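Local coordinates for melanin biosynthesis protein TyrA, putative (Shewanella oneidensis, PDB 2IIZ), which binds heme b and, as a member of the dye-decolorizing (DyP-type) peroxidase family, probably acts as a heme peroxidase, at residues Glu17-Ser22 against Ala59-Val64; Ile114-Ala119 against Glu135-Arg140; Met246-Leu251 against Gly255-Ser260. All coordinates share one frame; numbering follows the deposited sequence.

Interaction 1: Glu17-Ser22 against Ala59-Val64; sequences EGNLHS and AFNGFV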
loop_
_atom_site.group_PDB
_atom_site.type_symbol
_atom_site.label_atom_id
_atom_site.label_comp_id
_atom_site.label_asym_id
_atom_site.label_seq_id
_atom_site.Cartn_x
_atom_site.Cartn_y
_atom_site.Cartn_z
ATOM N N GLU A 17 15.926 1.781 14.068
ATOM C CA GLU A 17 16.550 1.241 12.862
ATOM C C GLU A 17 15.473 1.013 11.795
ATOM O O GLU A 17 14.266 1.009 12.086
ATOM C CB GLU A 17 17.281 -0.074 13.159
ATOM C CG GLU A 17 18.494 0.048 14.080
ATOM C CD GLU A 17 19.602 0.922 13.498
ATOM O OE1 GLU A 17 19.676 1.024 12.248
ATOM O OE2 GLU A 17 20.397 1.506 14.290
ATOM N N GLY A 18 15.913 0.833 10.557
ATOM C CA GLY A 18 14.988 0.710 9.398
ATOM C C GLY A 18 14.022 -0.453 9.485
ATOM O O GLY A 18 14.274 -1.389 10.250
ATOM N N ASN A 19 12.933 -0.385 8.699
ATOM C CA ASN A 19 11.885 -1.428 8.633
ATOM C C ASN A 19 11.389 -1.647 7.231
ATOM O O ASN A 19 11.526 -0.774 6.375
ATOM C CB ASN A 19 10.644 -1.051 9.461
ATOM C CG ASN A 19 10.924 -1.005 10.957
ATOM O OD1 ASN A 19 11.491 -0.043 11.458
ATOM N ND2 ASN A 19 10.533 -2.038 11.660
ATOM N N LEU A 20 10.794 -2.811 6.994
ATOM C CA LEU A 20 10.256 -3.109 5.673
ATOM C C LEU A 20 9.034 -2.266 5.273
ATOM O O LEU A 20 8.774 -2.101 4.082
ATOM C CB LEU A 20 9.889 -4.590 5.559
ATOM C CG LEU A 20 11.043 -5.577 5.774
ATOM C CD1 LEU A 20 10.573 -7.056 5.748
ATOM C CD2 LEU A 20 12.119 -5.362 4.747
ATOM N N HIS A 21 8.283 -1.740 6.245
ATOM C CA HIS A 21 7.030 -1.033 5.943
ATOM C C HIS A 21 6.743 0.079 6.944
ATOM O O HIS A 21 7.279 0.100 8.041
ATOM C CB HIS A 21 5.841 -1.968 5.988
ATOM C CG HIS A 21 5.894 -3.139 5.045
ATOM N ND1 HIS A 21 5.758 -3.008 3.681
ATOM C CD2 HIS A 21 6.027 -4.469 5.281
ATOM C CE1 HIS A 21 5.820 -4.204 3.115
ATOM N NE2 HIS A 21 5.984 -5.111 4.063
ATOM N N SER A 22 5.875 1.000 6.542
ATOM C CA SER A 22 5.507 2.136 7.373
ATOM C C SER A 22 4.184 2.757 6.930
ATOM O O SER A 22 3.764 2.609 5.776
ATOM C CB SER A 22 6.583 3.213 7.247
ATOM O OG SER A 22 6.582 3.696 5.924
ATOM N N ALA A 59 9.635 -6.077 14.921
ATOM C CA ALA A 59 10.325 -4.794 15.131
ATOM C C ALA A 59 9.434 -3.560 15.014
ATOM O O ALA A 59 9.795 -2.569 14.357
ATOM C CB ALA A 59 11.508 -4.694 14.206
ATOM N N PHE A 60 8.266 -3.617 15.653
ATOM C CA PHE A 60 7.316 -2.521 15.552
ATOM C C PHE A 60 7.868 -1.320 16.265
ATOM O O PHE A 60 8.522 -1.452 17.311
ATOM C CB PHE A 60 5.959 -2.877 16.154
ATOM C CG PHE A 60 4.998 -1.731 16.164
ATOM C CD1 PHE A 60 5.072 -0.745 17.151
ATOM C CD2 PHE A 60 4.015 -1.625 15.188
ATOM C CE1 PHE A 60 4.184 0.337 17.166
ATOM C CE2 PHE A 60 3.122 -0.555 15.191
ATOM C CZ PHE A 60 3.209 0.432 16.187
ATOM N N ASN A 61 7.601 -0.142 15.710
ATOM C CA ASN A 61 7.899 1.098 16.417
ATOM C C ASN A 61 7.238 2.264 15.719
ATOM O O ASN A 61 6.784 2.123 14.582
ATOM C CB ASN A 61 9.390 1.340 16.489
ATOM C CG ASN A 61 9.974 1.594 15.147
ATOM O OD1 ASN A 61 9.901 2.719 14.616
ATOM N ND2 ASN A 61 10.564 0.552 14.563
ATOM N N GLY A 62 7.192 3.401 16.416
ATOM C CA GLY A 62 6.335 4.501 16.029
ATOM C C GLY A 62 6.478 5.752 16.886
ATOM O O GLY A 62 7.085 5.731 17.957
ATOM N N PHE A 63 5.913 6.847 16.393
ATOM C CA PHE A 63 5.818 8.048 17.174
ATOM C C PHE A 63 4.637 8.904 16.763
ATOM O O PHE A 63 4.151 8.794 15.645
ATOM C CB PHE A 63 7.156 8.832 17.190
ATOM C CG PHE A 63 7.546 9.463 15.887
ATOM C CD1 PHE A 63 6.909 10.603 15.418
ATOM C CD2 PHE A 63 8.574 8.933 15.136
ATOM C CE1 PHE A 63 7.291 11.195 14.198
ATOM C CE2 PHE A 63 8.946 9.518 13.936
ATOM C CZ PHE A 63 8.297 10.651 13.475
ATOM N N VAL A 64 4.183 9.739 17.700
ATOM C CA VAL A 64 3.254 10.840 17.456
ATOM C C VAL A 64 3.977 12.174 17.621
ATOM O O VAL A 64 4.610 12.419 18.658
ATOM C CB VAL A 64 2.092 10.874 18.460
ATOM C CG1 VAL A 64 0.983 11.817 17.966
ATOM C CG2 VAL A 64 1.529 9.485 18.664
#
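N19 and N61 meet through their side-chain amides, approaching from opposite directions with the amide planes turned 54° apart. ND2 of N61 donates to OD1 of N19 over 3.3 Å, coming in well to one side of the C=O direction (113° at the oxygen), with OD1 close to the amide plane of N61. The other end of the N19 amide is the donor: its ND2 reaches the backbone O of A59 at 2.8 Å, approaching from above that carbonyl plane. ND2 of N61 also turns back to this O of A59 in a weak 3.2 Å bond, made possible by CG lying between the backbone N and the carbonyl carbon (chi1 66°). The two amide nitrogens thus share one carbonyl.

Further out, R108 of the strand 103-109, which lies between 21-29 and 61-67 in the sheet, donates from NE to OD1 of N19 and from NH2 to the backbone O of E17. D110 accepts from the backbone N of L20 and, weakly, from ND2 of N19. With donors on its oxygen and acceptors round its nitrogen, the N19 amide has its flip state fixed, and this buried polar group ties the entry of one strand to that of the other.

Interaction 2: Ile114-Ala119 against Glu135-Arg140; sequences ILHLVA and EERGFR. With EDO (1,2-ethanediol), chain D.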
loop_
_atom_site.group_PDB
_atom_site.type_symbol
_atom_site.label_atom_id
_atom_site.label_comp_id
_atom_site.label_asym_id
_atom_site.label_seq_id
_atom_site.Cartn_x
_atom_site.Cartn_y
_atom_site.Cartn_z
ATOM N N ILE A 114 0.123 -5.810 10.460
ATOM C CA ILE A 114 0.103 -5.271 11.794
ATOM C C ILE A 114 -0.031 -3.756 11.797
ATOM O O ILE A 114 -0.661 -3.198 12.682
ATOM C CB ILE A 114 1.362 -5.708 12.551
ATOM C CG1 ILE A 114 1.202 -7.169 12.960
ATOM C CG2 ILE A 114 1.610 -4.837 13.757
ATOM C CD1 ILE A 114 2.469 -7.770 13.484
ATOM N N LEU A 115 0.560 -3.088 10.812
ATOM C CA LEU A 115 0.403 -1.621 10.683
ATOM C C LEU A 115 -1.023 -1.240 10.264
ATOM O O LEU A 115 -1.575 -0.227 10.706
ATOM C CB LEU A 115 1.383 -1.076 9.659
ATOM C CG LEU A 115 2.867 -1.165 9.996
ATOM C CD1 LEU A 115 3.720 -0.853 8.763
ATOM C CD2 LEU A 115 3.233 -0.217 11.119
ATOM N N HIS A 116 -1.620 -2.055 9.402
ATOM C CA HIS A 116 -2.988 -1.810 8.996
ATOM C C HIS A 116 -3.842 -1.856 10.243
ATOM O O HIS A 116 -4.641 -0.967 10.475
ATOM C CB HIS A 116 -3.449 -2.843 7.992
ATOM C CG HIS A 116 -4.767 -2.521 7.365
ATOM N ND1 HIS A 116 -4.880 -1.753 6.226
ATOM C CD2 HIS A 116 -6.028 -2.867 7.718
ATOM C CE1 HIS A 116 -6.156 -1.639 5.907
ATOM N NE2 HIS A 116 -6.872 -2.306 6.795
ATOM N N LEU A 117 -3.654 -2.899 11.050
ATOM C CA LEU A 117 -4.423 -3.083 12.279
ATOM C C LEU A 117 -4.212 -1.903 13.235
ATOM O O LEU A 117 -5.169 -1.308 13.746
ATOM C CB LEU A 117 -4.008 -4.400 12.932
ATOM C CG LEU A 117 -4.655 -4.848 14.252
ATOM C CD1 LEU A 117 -4.761 -6.362 14.302
ATOM C CD2 LEU A 117 -3.889 -4.373 15.472
ATOM N N VAL A 118 -2.950 -1.559 13.475
ATOM C CA VAL A 118 -2.632 -0.498 14.415
ATOM C C VAL A 118 -3.199 0.843 13.991
ATOM O O VAL A 118 -3.779 1.540 14.818
ATOM C CB VAL A 118 -1.120 -0.407 14.647
ATOM C CG1 VAL A 118 -0.740 0.892 15.318
ATOM C CG2 VAL A 118 -0.672 -1.595 15.487
ATOM N N ALA A 119 -3.025 1.197 12.713
ATOM C CA ALA A 119 -3.614 2.404 12.119
ATOM C C ALA A 119 -5.129 2.473 12.332
ATOM O O ALA A 119 -5.654 3.450 12.851
ATOM C CB ALA A 119 -3.308 2.460 10.596
ATOM N N GLU A 135 -2.969 10.020 4.099
ATOM C CA GLU A 135 -2.408 8.740 4.477
ATOM C C GLU A 135 -1.516 8.262 3.351
ATOM O O GLU A 135 -1.894 8.342 2.178
ATOM C CB GLU A 135 -3.499 7.708 4.726
ATOM C CG GLU A 135 -2.923 6.300 4.855
ATOM C CD GLU A 135 -3.913 5.249 5.338
ATOM O OE1 GLU A 135 -5.157 5.487 5.265
ATOM O OE2 GLU A 135 -3.419 4.178 5.788
ATOM N N GLU A 136 -0.333 7.771 3.704
ATOM C CA GLU A 136 0.575 7.159 2.725
ATOM C C GLU A 136 1.253 5.960 3.371
ATOM O O GLU A 136 1.372 5.903 4.599
ATOM C CB GLU A 136 1.635 8.157 2.241
ATOM C CG GLU A 136 1.090 9.419 1.549
ATOM C CD GLU A 136 0.465 9.166 0.172
ATOM O OE1 GLU A 136 0.644 8.056 -0.366
ATOM O OE2 GLU A 136 -0.202 10.088 -0.367
ATOM N N ARG A 137 1.696 5.017 2.539
ATOM C CA ARG A 137 2.392 3.815 3.006
ATOM C C ARG A 137 3.772 3.732 2.372
ATOM O O ARG A 137 3.912 3.795 1.146
ATOM C CB ARG A 137 1.550 2.554 2.715
ATOM C CG ARG A 137 0.172 2.651 3.407
ATOM C CD ARG A 137 -0.517 1.325 3.808
ATOM N NE ARG A 137 -1.658 1.636 4.685
ATOM C CZ ARG A 137 -2.461 0.756 5.293
ATOM N NH1 ARG A 137 -2.286 -0.566 5.152
ATOM N NH2 ARG A 137 -3.458 1.221 6.058
ATOM N N GLY A 138 4.778 3.603 3.231
ATOM C CA GLY A 138 6.177 3.507 2.828
ATOM C C GLY A 138 6.606 2.055 2.723
ATOM O O GLY A 138 6.014 1.152 3.351
ATOM N N PHE A 139 7.639 1.815 1.927
ATOM C CA PHE A 139 8.182 0.478 1.811
ATOM C C PHE A 139 9.675 0.510 1.510
ATOM O O PHE A 139 10.131 1.366 0.755
ATOM C CB PHE A 139 7.446 -0.282 0.728
ATOM C CG PHE A 139 7.563 0.334 -0.637
ATOM C CD1 PHE A 139 6.743 1.386 -1.013
ATOM C CD2 PHE A 139 8.490 -0.147 -1.550
ATOM C CE1 PHE A 139 6.844 1.958 -2.280
ATOM C CE2 PHE A 139 8.596 0.419 -2.830
ATOM C CZ PHE A 139 7.770 1.471 -3.189
ATOM N N ARG A 140 10.419 -0.416 2.111
ATOM C CA ARG A 140 11.801 -0.672 1.713
ATOM C C ARG A 140 11.854 -1.133 0.261
ATOM O O ARG A 140 11.094 -2.009 -0.135
ATOM C CB ARG A 140 12.430 -1.750 2.584
ATOM C CG ARG A 140 13.888 -2.036 2.237
ATOM C CD ARG A 140 14.546 -2.998 3.218
ATOM N NE ARG A 140 14.772 -2.373 4.520
ATOM C CZ ARG A 140 15.278 -2.992 5.589
ATOM N NH1 ARG A 140 15.622 -4.271 5.533
ATOM N NH2 ARG A 140 15.444 -2.326 6.732
HETATM C C1 EDO D . 14.266 -5.899 8.387
HETATM O O1 EDO D . 15.495 -5.251 8.692
HETATM C C2 EDO D . 14.475 -7.409 8.385
HETATM O O2 EDO D . 13.211 -8.081 8.488
#
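H116 and R137 meet edge to edge, the imidazole and guanidinium planes inclined at 66° to each other. NH1 of R137 donates to ND1 of H116 at 3.0 Å, and the bond lies almost in the ring plane, consistent with ND1 as the acceptor and probably unprotonated. The imidazole leaves the helix with CG anti to the backbone N (chi1 -170°), and the turn of the ring about chi2 (88°) presents ND1 to the arginine. R137 crosses it obliquely, its chain extended from CG to NE, so that the guanidinium arrives at the end of a long arm.

What fixes the rotation of that guanidinium is E135, two residues back on the same strand. NE and NH2 grip OE2 of E135 side-on, both bonds close to the guanidinium plane, with NH2 to OE2 the shorter at 3.0 Å and part of a salt bridge. The nitrogen NH1 is thereby turned to H116, making E135 a second-shell residue for the histidine; its charge probably offsets that of the arginine.

The remaining polar atoms of H116 and E135 go to the second subunit: NE2 of H116 bonds to OE1 of Q254 there, and OE1 of E135 takes the backbone N of its L251. Nearby on the same helix, L115 packs on H21 and V23 of strand 21-29. The contact thus ties helix 112-125, which packs on strands 21-29 and 103-109, to strand 130-139 through one polar bridge at the dimer interface of the N-terminal half, an alpha/beta arrangement of helices against an antiparallel sheet in keeping with the ferredoxin-like fold of DyP-type peroxidases.

Interaction 3: Met246-Leu251 against Gly255-Ser260; sequences MPYGSL and GLMFIS. With HEM (protoporphyrin IX containing Fe), chain C.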
loop_
_atom_site.group_PDB
_atom_site.type_symbol
_atom_site.label_atom_id
_atom_site.label_comp_id
_atom_site.label_asym_id
_atom_site.label_seq_id
_atom_site.Cartn_x
_atom_site.Cartn_y
_atom_site.Cartn_z
HETATM N N MSE A 246 11.564 6.817 3.589
HETATM C CA MSE A 246 11.298 5.567 2.878
HETATM C C MSE A 246 10.645 5.834 1.530
HETATM O O MSE A 246 9.987 6.850 1.376
HETATM C CB MSE A 246 10.380 4.710 3.710
HETATM C CG MSE A 246 11.002 4.377 5.048
HETATM SE SE MSE A 246 10.189 3.000 6.024
HETATM C CE MSE A 246 10.310 1.556 4.725
ATOM N N PRO A 247 10.828 4.927 0.535
ATOM C CA PRO A 247 10.042 5.037 -0.693
ATOM C C PRO A 247 8.564 4.970 -0.361
ATOM O O PRO A 247 8.219 4.423 0.681
ATOM C CB PRO A 247 10.445 3.774 -1.489
ATOM C CG PRO A 247 11.806 3.461 -0.988
ATOM C CD PRO A 247 11.758 3.791 0.474
ATOM N N TYR A 248 7.711 5.512 -1.234
ATOM C CA TYR A 248 6.264 5.476 -1.035
ATOM C C TYR A 248 5.527 5.552 -2.351
ATOM O O TYR A 248 6.097 5.923 -3.389
ATOM C CB TYR A 248 5.798 6.666 -0.193
ATOM C CG TYR A 248 5.470 7.864 -1.042
ATOM C CD1 TYR A 248 6.469 8.763 -1.444
ATOM C CD2 TYR A 248 4.172 8.103 -1.457
ATOM C CE1 TYR A 248 6.165 9.864 -2.229
ATOM C CE2 TYR A 248 3.866 9.197 -2.240
ATOM C CZ TYR A 248 4.868 10.072 -2.622
ATOM O OH TYR A 248 4.539 11.153 -3.403
ATOM N N GLY A 249 4.244 5.201 -2.295
ATOM C CA GLY A 249 3.316 5.524 -3.370
ATOM C C GLY A 249 3.014 4.381 -4.313
ATOM O O GLY A 249 2.997 3.218 -3.917
ATOM N N SER A 250 2.779 4.734 -5.577
ATOM C CA SER A 250 2.129 3.854 -6.537
ATOM C C SER A 250 2.237 4.467 -7.923
ATOM O O SER A 250 2.913 5.474 -8.099
ATOM C CB SER A 250 0.659 3.737 -6.186
ATOM O OG SER A 250 -0.043 4.838 -6.735
ATOM N N LEU A 251 1.570 3.873 -8.905
ATOM C CA LEU A 251 1.735 4.324 -10.286
ATOM C C LEU A 251 1.326 5.783 -10.438
ATOM O O LEU A 251 2.094 6.561 -10.976
ATOM C CB LEU A 251 0.970 3.443 -11.297
ATOM C CG LEU A 251 1.436 1.995 -11.559
ATOM C CD1 LEU A 251 0.634 1.361 -12.682
ATOM C CD2 LEU A 251 2.912 1.918 -11.903
ATOM N N GLY A 255 7.593 8.284 -4.910
ATOM C CA GLY A 255 8.885 8.910 -4.668
ATOM C C GLY A 255 9.378 8.550 -3.293
ATOM O O GLY A 255 9.259 7.407 -2.899
ATOM N N LEU A 256 9.927 9.551 -2.603
ATOM C CA LEU A 256 10.490 9.423 -1.284
ATOM C C LEU A 256 9.678 10.217 -0.278
ATOM O O LEU A 256 9.347 11.394 -0.499
ATOM C CB LEU A 256 11.935 9.968 -1.241
ATOM C CG LEU A 256 12.702 9.643 0.042
ATOM C CD1 LEU A 256 13.031 8.184 0.049
ATOM C CD2 LEU A 256 13.977 10.456 0.229
HETATM N N MSE A 257 9.364 9.573 0.841
HETATM C CA MSE A 257 8.786 10.273 1.956
HETATM C C MSE A 257 9.947 10.678 2.807
HETATM O O MSE A 257 10.415 9.911 3.672
HETATM C CB MSE A 257 7.838 9.404 2.741
HETATM C CG MSE A 257 7.088 10.161 3.856
HETATM SE SE MSE A 257 5.908 11.554 3.253
HETATM C CE MSE A 257 4.713 10.517 2.251
ATOM N N PHE A 258 10.421 11.890 2.554
ATOM C CA PHE A 258 11.545 12.387 3.288
ATOM C C PHE A 258 11.184 12.833 4.685
ATOM O O PHE A 258 10.294 13.675 4.875
ATOM C CB PHE A 258 12.229 13.549 2.594
ATOM C CG PHE A 258 13.422 14.005 3.332
ATOM C CD1 PHE A 258 14.648 13.418 3.096
ATOM C CD2 PHE A 258 13.318 15.010 4.282
ATOM C CE1 PHE A 258 15.780 13.829 3.780
ATOM C CE2 PHE A 258 14.440 15.440 4.983
ATOM C CZ PHE A 258 15.684 14.847 4.733
ATOM N N ILE A 259 11.897 12.272 5.658
ATOM C CA ILE A 259 11.696 12.600 7.053
ATOM C C ILE A 259 13.030 12.919 7.704
ATOM O O ILE A 259 13.923 12.091 7.690
ATOM C CB ILE A 259 11.018 11.439 7.793
ATOM C CG1 ILE A 259 9.723 11.033 7.037
ATOM C CG2 ILE A 259 10.756 11.830 9.246
ATOM C CD1 ILE A 259 8.869 10.024 7.736
ATOM N N SER A 260 13.156 14.123 8.263
ATOM C CA SER A 260 14.322 14.494 9.060
ATOM C C SER A 260 13.980 14.541 10.548
ATOM O O SER A 260 12.910 15.005 10.925
ATOM C CB SER A 260 14.845 15.850 8.641
ATOM O OG SER A 260 15.834 16.329 9.556
HETATM C CHA HEM C . 22.489 11.453 1.438
HETATM C CHB HEM C . 18.813 10.481 -1.519
HETATM C CHC HEM C . 16.473 14.366 -0.000
HETATM C CHD HEM C . 19.848 15.053 3.338
HETATM C C1A HEM C . 21.709 10.867 0.477
HETATM C C2A HEM C . 22.082 9.716 -0.317
HETATM C C3A HEM C . 21.045 9.459 -1.135
HETATM C C4A HEM C . 20.013 10.427 -0.872
HETATM C CMA HEM C . 20.930 8.343 -2.186
HETATM C CAA HEM C . 23.426 8.953 -0.215
HETATM C CBA HEM C . 23.353 7.791 0.797
HETATM C CGA HEM C . 23.444 8.297 2.219
HETATM O O1A HEM C . 22.408 8.299 2.947
HETATM O O2A HEM C . 24.559 8.704 2.648
HETATM C C1B HEM C . 17.879 11.457 -1.370
HETATM C C2B HEM C . 16.649 11.544 -2.129
HETATM C C3B HEM C . 15.996 12.632 -1.702
HETATM C C4B HEM C . 16.801 13.241 -0.671
HETATM C CMB HEM C . 16.247 10.520 -3.215
HETATM C CAB HEM C . 14.645 13.209 -2.152
HETATM C CBB HEM C . 14.252 13.123 -3.415
HETATM C C1C HEM C . 17.205 14.893 1.017
HETATM C C2C HEM C . 16.862 16.103 1.716
HETATM C C3C HEM C . 17.797 16.304 2.648
HETATM C C4C HEM C . 18.745 15.211 2.552
HETATM C CMC HEM C . 15.624 16.945 1.371
HETATM C CAC HEM C . 17.911 17.453 3.668
HETATM C CBC HEM C . 17.057 18.482 3.753
HETATM C C1D HEM C . 20.853 14.143 3.159
HETATM C C2D HEM C . 21.997 14.017 4.023
HETATM C C3D HEM C . 22.824 12.893 3.430
HETATM C C4D HEM C . 22.090 12.459 2.269
HETATM C CMD HEM C . 22.308 14.862 5.278
HETATM C CAD HEM C . 24.161 12.325 3.932
HETATM C CBD HEM C . 25.274 13.004 3.151
HETATM C CGD HEM C . 26.636 12.754 3.754
HETATM O O1D HEM C . 27.413 11.948 3.156
HETATM O O2D HEM C . 26.931 13.359 4.817
HETATM N NA HEM C . 20.440 11.283 0.117
HETATM N NB HEM C . 17.945 12.509 -0.482
HETATM N NC HEM C . 18.357 14.357 1.543
HETATM N ND HEM C . 20.938 13.214 2.140
HETATM FE FE HEM C . 19.504 12.942 0.671
#
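The beta hairpin formed by strands 238-249 and 254-262 brings M246 and Y248 alongside M257 and G255 in antiparallel register, beside the heme pocket. M246 and M257, both selenomethionines, form a hydrogen-bonded pair: N of M257 donates to O of M246 at 2.8 Å and nearly straight (168°), while the return bond from N of M246 is weak. Y248 and G255 make the next such pair, N of Y248 to O of G255 at 3.0 Å and N of G255 to O of Y248 at 3.2 Å. Between them, P247 has no N-H to give, and its CA approaches O of G255 in a CA-H...O contact.

The Y248 ring lies against the backbone of G255, with CE1 at 3.4 Å from N of G255; a CB on that glycine would lie right against the ring. CE of M257 sits over one face of the tyrosine, offset toward the rim, and OH of Y248 is held by E253 of the turn.

On the opposite face of the hairpin, which belongs to the C-terminal ferredoxin-like half of the DyP fold, L256 and F258 turn to the heme. CD2 of L256 touches C3B of the porphyrin at 3.5 Å, while its CD1 lies against O of M246. H225, the axial ligand of the iron, and R243, which hydrogen-bonds the heme, lie near L256. A chi1 of -177° sets the F258 ring with one face over pyrrole C, and its CE1 comes to 3.3 Å from C2C. Replacing F258 with an alanine would probably open a gap beside pyrrole C and leave the macrocycle less firmly seated on this side.

How the interactions relate
All three contacts reach one antiparallel sheet. Interactions 1 and 2 are partly buried and lie in its N-terminal half, where 17-22 pairs with 135-140 through backbone bonds such as S22 O to G138 N at 2.9 Å. Interaction 3 is wholly buried in the C-terminal half, yet F139 N bonds to P247 O at 2.9 Å, so strand 130-139 makes a further link between the halves. The chemistry follows the place: amides and a backbone carbonyl where two strands begin, an arginine held between a carboxylate and a histidine at the dimer interface, and backbone pairing with apolar side chains beside the heme. Interactions 2 and 3 both touch the second subunit, E135 of one copy meeting L251 of the other.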